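Local structure of polysaccharide deacetylase (6DQ3) at residues E47-S53 against P67-W73; D95-T99 against V126-F130. The protein removes N-acetyl groups from the linkage unit that joins rhamnopolysaccharides to the streptococcal cell wall, as a zinc-dependent member of carbohydrate esterase family 4. All coordinates share one frame; numbering follows the deposited sequence.

Interaction 1: E47-S53 against P67-W73; sequences EGYYFLS and PAKKVVW
K70 reaches along 47-53 and ends on E47, which it holds twice. Its NZ lies 2.9 Å from E47 OE1 in a salt bridge, coming from above the carboxylate plane. The same NZ donates to the carbonyl E47 O, in the carbonyl plane and on a lone pair. The K70 chain is extended beyond CG, which carries NZ out to E47. The K70 and Y49 side chains cross at about a right angle. K70 CB sits over the centre of one ring face, a CH-pi contact 3.7 Å from the Y49 ring centroid. The V71 carbonyl lies at the edge of that ring.

L52 points toward 67-73. With CG beside its backbone N (chi1 -53°), its two methyls reach different residues. CD1 rests on V71 CB at 3.7 Å, while CD2 touches P67 CG. P67 CG also lies over one face of the Y50 ring, offset toward the rim.

V72 bonds to 47-53 through both its N and its O. Its N donates to Y50 O, and its O accepts L52 N at 2.8 Å. Y50 N to K70 O precedes these in the parallel ladder. The V72 and F51 side chains run side by side, with V72 CG1 3.5 Å from F51 CD1. M228 of helix 221-228 also touches V72.

The contact closes the beta-alpha-beta unit of strand 50-51, helix 54-63 and strand 71-77. Backbone bonds and apolar contacts join its two strands, so the partly exposed K70-E47 ion pair adds a separate tie, from 67-73 to the residue just after helix 34-46.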
loop_
_atom_site.group_PDB
_atom_site.type_symbol
_atom_site.label_atom_id
_atom_site.label_comp_id
_atom_site.label_asym_id
_atom_site.label_seq_id
_atom_site.Cartn_x
_atom_site.Cartn_y
_atom_site.Cartn_z
ATOM N N GLU A 47 19.525 -8.869 -0.582
ATOM C CA GLU A 47 19.968 -7.940 -1.613
ATOM C C GLU A 47 20.156 -6.524 -1.087
ATOM O O GLU A 47 20.480 -5.627 -1.875
ATOM C CB GLU A 47 18.966 -7.940 -2.769
ATOM C CG GLU A 47 19.047 -9.185 -3.641
ATOM C CD GLU A 47 20.255 -9.162 -4.559
ATOM O OE1 GLU A 47 20.434 -8.149 -5.264
ATOM O OE2 GLU A 47 21.026 -10.145 -4.567
ATOM N N GLY A 48 19.961 -6.303 0.209
ATOM C CA GLY A 48 20.220 -5.011 0.801
ATOM C C GLY A 48 19.139 -3.977 0.609
ATOM O O GLY A 48 19.437 -2.780 0.667
ATOM N N TYR A 49 17.891 -4.391 0.398
ATOM C CA TYR A 49 16.822 -3.431 0.180
ATOM C C TYR A 49 16.499 -2.669 1.461
ATOM O O TYR A 49 16.483 -3.234 2.558
ATOM C CB TYR A 49 15.564 -4.126 -0.347
ATOM C CG TYR A 49 15.484 -4.137 -1.858
ATOM C CD1 TYR A 49 16.067 -5.160 -2.589
ATOM C CD2 TYR A 49 14.848 -3.112 -2.555
ATOM C CE1 TYR A 49 16.014 -5.177 -3.967
ATOM C CE2 TYR A 49 14.787 -3.119 -3.943
ATOM C CZ TYR A 49 15.375 -4.154 -4.644
ATOM O OH TYR A 49 15.331 -4.178 -6.021
ATOM N N TYR A 50 16.264 -1.369 1.300
ATOM C CA TYR A 50 15.772 -0.471 2.339
ATOM C C TYR A 50 14.263 -0.334 2.169
ATOM O O TYR A 50 13.786 -0.011 1.076
ATOM C CB TYR A 50 16.480 0.884 2.205
ATOM C CG TYR A 50 16.137 1.944 3.227
ATOM C CD1 TYR A 50 14.921 2.615 3.184
ATOM C CD2 TYR A 50 17.049 2.306 4.209
ATOM C CE1 TYR A 50 14.611 3.594 4.117
ATOM C CE2 TYR A 50 16.750 3.286 5.139
ATOM C CZ TYR A 50 15.531 3.926 5.090
ATOM O OH TYR A 50 15.241 4.900 6.020
ATOM N N PHE A 51 13.516 -0.595 3.239
ATOM C CA PHE A 51 12.059 -0.604 3.188
ATOM C C PHE A 51 11.519 0.763 3.594
ATOM O O PHE A 51 11.723 1.208 4.728
ATOM C CB PHE A 51 11.508 -1.702 4.099
ATOM C CG PHE A 51 11.956 -3.083 3.709
ATOM C CD1 PHE A 51 11.305 -3.771 2.701
ATOM C CD2 PHE A 51 13.023 -3.693 4.352
ATOM C CE1 PHE A 51 11.717 -5.032 2.325
ATOM C CE2 PHE A 51 13.435 -4.961 3.985
ATOM C CZ PHE A 51 12.783 -5.630 2.973
ATOM N N LEU A 52 10.816 1.415 2.676
ATOM C CA LEU A 52 10.440 2.807 2.852
ATOM C C LEU A 52 9.082 2.968 3.525
ATOM O O LEU A 52 8.183 2.140 3.369
ATOM C CB LEU A 52 10.402 3.512 1.495
ATOM C CG LEU A 52 11.648 3.407 0.620
ATOM C CD1 LEU A 52 11.282 3.717 -0.827
ATOM C CD2 LEU A 52 12.723 4.343 1.133
ATOM N N SER A 53 8.945 4.073 4.276
ATOM C CA SER A 53 7.663 4.587 4.731
ATOM C C SER A 53 7.090 5.551 3.698
ATOM O O SER A 53 7.816 6.042 2.825
ATOM C CB SER A 53 7.831 5.317 6.058
ATOM O OG SER A 53 8.476 6.563 5.847
ATOM N N PRO A 67 17.386 7.093 -0.165
ATOM C CA PRO A 67 18.160 6.878 1.067
ATOM C C PRO A 67 19.098 5.683 1.010
ATOM O O PRO A 67 19.904 5.505 1.934
ATOM C CB PRO A 67 17.070 6.676 2.133
ATOM C CG PRO A 67 15.912 6.105 1.380
ATOM C CD PRO A 67 15.957 6.761 0.008
ATOM N N ALA A 68 19.028 4.873 -0.041
ATOM C CA ALA A 68 19.905 3.724 -0.208
ATOM C C ALA A 68 19.966 3.400 -1.694
ATOM O O ALA A 68 19.191 3.929 -2.493
ATOM C CB ALA A 68 19.413 2.519 0.598
ATOM N N LYS A 69 20.899 2.520 -2.060
ATOM C CA LYS A 69 20.985 2.100 -3.455
ATOM C C LYS A 69 19.745 1.317 -3.866
ATOM O O LYS A 69 19.214 1.516 -4.965
ATOM C CB LYS A 69 22.251 1.276 -3.688
ATOM C CG LYS A 69 23.534 2.100 -3.704
ATOM C CD LYS A 69 24.758 1.213 -3.874
ATOM C CE LYS A 69 26.054 1.997 -3.702
ATOM N NZ LYS A 69 27.248 1.107 -3.768
ATOM N N LYS A 70 19.254 0.434 -2.997
ATOM C CA LYS A 70 18.064 -0.360 -3.279
ATOM C C LYS A 70 16.976 -0.012 -2.274
ATOM O O LYS A 70 17.183 -0.120 -1.061
ATOM C CB LYS A 70 18.386 -1.853 -3.246
ATOM C CG LYS A 70 19.578 -2.206 -4.113
ATOM C CD LYS A 70 19.652 -3.691 -4.376
ATOM C CE LYS A 70 20.993 -4.061 -4.975
ATOM N NZ LYS A 70 21.367 -5.446 -4.591
ATOM N N VAL A 71 15.822 0.420 -2.783
ATOM C CA VAL A 71 14.703 0.829 -1.948
ATOM C C VAL A 71 13.428 0.210 -2.505
ATOM O O VAL A 71 13.323 -0.106 -3.692
ATOM C CB VAL A 71 14.542 2.366 -1.866
ATOM C CG1 VAL A 71 15.834 3.022 -1.419
ATOM C CG2 VAL A 71 14.070 2.921 -3.205
ATOM N N VAL A 72 12.441 0.060 -1.626
ATOM C CA VAL A 72 11.151 -0.490 -2.012
ATOM C C VAL A 72 10.097 0.043 -1.056
ATOM O O VAL A 72 10.360 0.264 0.129
ATOM C CB VAL A 72 11.165 -2.037 -2.014
ATOM C CG1 VAL A 72 11.516 -2.567 -0.629
ATOM C CG2 VAL A 72 9.821 -2.562 -2.481
ATOM N N TRP A 73 8.893 0.256 -1.584
ATOM C CA TRP A 73 7.728 0.623 -0.789
ATOM C C TRP A 73 6.751 -0.545 -0.856
ATOM O O TRP A 73 6.147 -0.797 -1.903
ATOM C CB TRP A 73 7.092 1.910 -1.307
ATOM C CG TRP A 73 5.982 2.428 -0.441
ATOM C CD1 TRP A 73 5.686 2.048 0.843
ATOM C CD2 TRP A 73 5.008 3.411 -0.802
ATOM N NE1 TRP A 73 4.595 2.748 1.301
ATOM C CE2 TRP A 73 4.160 3.589 0.310
ATOM C CE3 TRP A 73 4.772 4.164 -1.957
ATOM C CZ2 TRP A 73 3.095 4.487 0.298
ATOM C CZ3 TRP A 73 3.716 5.052 -1.964
ATOM C CH2 TRP A 73 2.893 5.206 -0.845
HETATM O O HOH W 1 20.723 -0.723 -0.606
#

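Interaction 2: D95-T99 against V126-F130; sequences DAKAT and VGMSF
A98 and S129 share the one direct hydrogen bond between 95-99 and 126-130. S129 N donates to A98 O at 2.9 Å, in the carbonyl plane, with an N-H...O angle of 160°. Ahead of it a water bridges the segments, donating to A96 O at 2.7 Å and to V126 O at 2.8 Å.

Weaker C-H...O contacts extend the pairing. M128 CA also approaches A98 O, and T99 CA lies 3.1 Å from S129 O.

Side-chain contacts are mixed. The M128 chain bends at chi2 (-53°) and again at chi3, which turns its thioether back toward 95-99. There SD lies 4.0 Å from A98 CB, the one apolar pair. The others pack against polar atoms. M128 CE comes up to A96 O. On the face that carries T99 and S129, T99 OG1 lies against S129 CB at 3.7 Å. The hydroxyls have partners elsewhere: W73 for T99 and Q131 for S129. K97 CB passes 3.3 Å from G127 O, and the lysine then leads away to E56 and F51 O.

Y88 of helix 81-93 and M123 of helix 117-124 also touch M128. The arrangement belongs to the parallel strand pair 98-102 with 128-132, within the distorted beta/alpha barrel known from carbohydrate esterase family 4.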
loop_
_atom_site.group_PDB
_atom_site.type_symbol
_atom_site.label_atom_id
_atom_site.label_comp_id
_atom_site.label_asym_id
_atom_site.label_seq_id
_atom_site.Cartn_x
_atom_site.Cartn_y
_atom_site.Cartn_z
ATOM N N ASP A 95 12.546 -7.338 9.779
ATOM C CA ASP A 95 12.740 -5.935 10.132
ATOM C C ASP A 95 12.376 -5.036 8.953
ATOM O O ASP A 95 13.105 -4.108 8.592
ATOM C CB ASP A 95 14.178 -5.678 10.590
ATOM C CG ASP A 95 14.357 -4.303 11.216
ATOM O OD1 ASP A 95 13.349 -3.720 11.669
ATOM O OD2 ASP A 95 15.501 -3.800 11.249
ATOM N N ALA A 96 11.237 -5.333 8.340
ATOM C CA ALA A 96 10.762 -4.611 7.169
ATOM C C ALA A 96 9.600 -3.701 7.547
ATOM O O ALA A 96 8.810 -4.009 8.442
ATOM C CB ALA A 96 10.330 -5.585 6.065
ATOM N N LYS A 97 9.507 -2.570 6.857
ATOM C CA LYS A 97 8.397 -1.643 7.011
ATOM C C LYS A 97 7.420 -1.846 5.858
ATOM O O LYS A 97 7.810 -2.243 4.757
ATOM C CB LYS A 97 8.895 -0.194 7.046
ATOM C CG LYS A 97 10.065 0.038 8.006
ATOM C CD LYS A 97 10.242 1.519 8.376
ATOM C CE LYS A 97 10.548 2.388 7.158
ATOM N NZ LYS A 97 12.003 2.589 6.896
ATOM N N ALA A 98 6.138 -1.603 6.128
ATOM C CA ALA A 98 5.125 -1.717 5.085
ATOM C C ALA A 98 3.943 -0.812 5.399
ATOM O O ALA A 98 3.740 -0.387 6.538
ATOM C CB ALA A 98 4.648 -3.167 4.920
ATOM N N THR A 99 3.158 -0.524 4.360
ATOM C CA THR A 99 2.006 0.359 4.449
ATOM C C THR A 99 0.749 -0.412 4.096
ATOM O O THR A 99 0.727 -1.165 3.118
ATOM C CB THR A 99 2.131 1.557 3.485
ATOM O OG1 THR A 99 3.242 2.371 3.864
ATOM C CG2 THR A 99 0.855 2.399 3.498
ATOM N N VAL A 126 6.031 -0.860 15.325
ATOM C CA VAL A 126 7.033 -1.782 14.804
ATOM C C VAL A 126 7.053 -1.707 13.282
ATOM O O VAL A 126 7.084 -2.736 12.599
ATOM C CB VAL A 126 6.772 -3.222 15.288
ATOM C CG1 VAL A 126 7.991 -4.106 15.043
ATOM C CG2 VAL A 126 6.392 -3.225 16.767
ATOM N N GLY A 127 7.003 -0.489 12.741
ATOM C CA GLY A 127 7.375 -0.240 11.364
ATOM C C GLY A 127 6.241 -0.068 10.375
ATOM O O GLY A 127 6.508 0.301 9.223
ATOM N N MET A 128 4.998 -0.319 10.766
ATOM C CA MET A 128 3.900 -0.292 9.811
ATOM C C MET A 128 3.260 1.093 9.735
ATOM O O MET A 128 3.196 1.829 10.723
ATOM C CB MET A 128 2.839 -1.329 10.177
ATOM C CG MET A 128 3.370 -2.742 10.340
ATOM S SD MET A 128 4.311 -3.313 8.911
ATOM C CE MET A 128 5.898 -3.667 9.664
ATOM N N SER A 129 2.775 1.436 8.543
ATOM C CA SER A 129 2.087 2.693 8.292
ATOM C C SER A 129 0.703 2.407 7.724
ATOM O O SER A 129 0.501 1.439 6.985
ATOM C CB SER A 129 2.889 3.575 7.324
ATOM O OG SER A 129 2.263 4.827 7.116
ATOM N N PHE A 130 -0.257 3.255 8.069
ATOM C CA PHE A 130 -1.642 3.046 7.670
ATOM C C PHE A 130 -2.178 4.297 6.989
ATOM O O PHE A 130 -2.337 5.347 7.619
ATOM C CB PHE A 130 -2.462 2.627 8.879
ATOM C CG PHE A 130 -1.955 1.357 9.477
ATOM C CD1 PHE A 130 -2.327 0.142 8.938
ATOM C CD2 PHE A 130 -1.040 1.377 10.515
ATOM C CE1 PHE A 130 -1.835 -1.034 9.448
ATOM C CE2 PHE A 130 -0.543 0.200 11.034
ATOM C CZ PHE A 130 -0.939 -1.007 10.496
HETATM O O HOH W 2 8.920 -4.323 11.151
#

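Interactions 1 and 2 lie in one sheet, with centres about 13 Å apart. Strand 50-51 and then strand 98-102 pair with the same edge of 71-77, and 128-132 pairs with 98-102. Two polar contacts join the interactions. W73 NE1 and T99 OG1 are 2.9 Å apart, a probable hydrogen bond. K97 NZ lies 2.6 Å from F51 O and also forms a salt bridge with E56, which is hydrogen-bonded to Y50 OH as well. A96 CB packs on F51 CD2. One zinc is bound by D78, H133 and H137. D78 and H133 directly follow strands 71-77 and 128-132, and H137 lies a little further along. The T99 side chain is about 13 Å from a bound zinc.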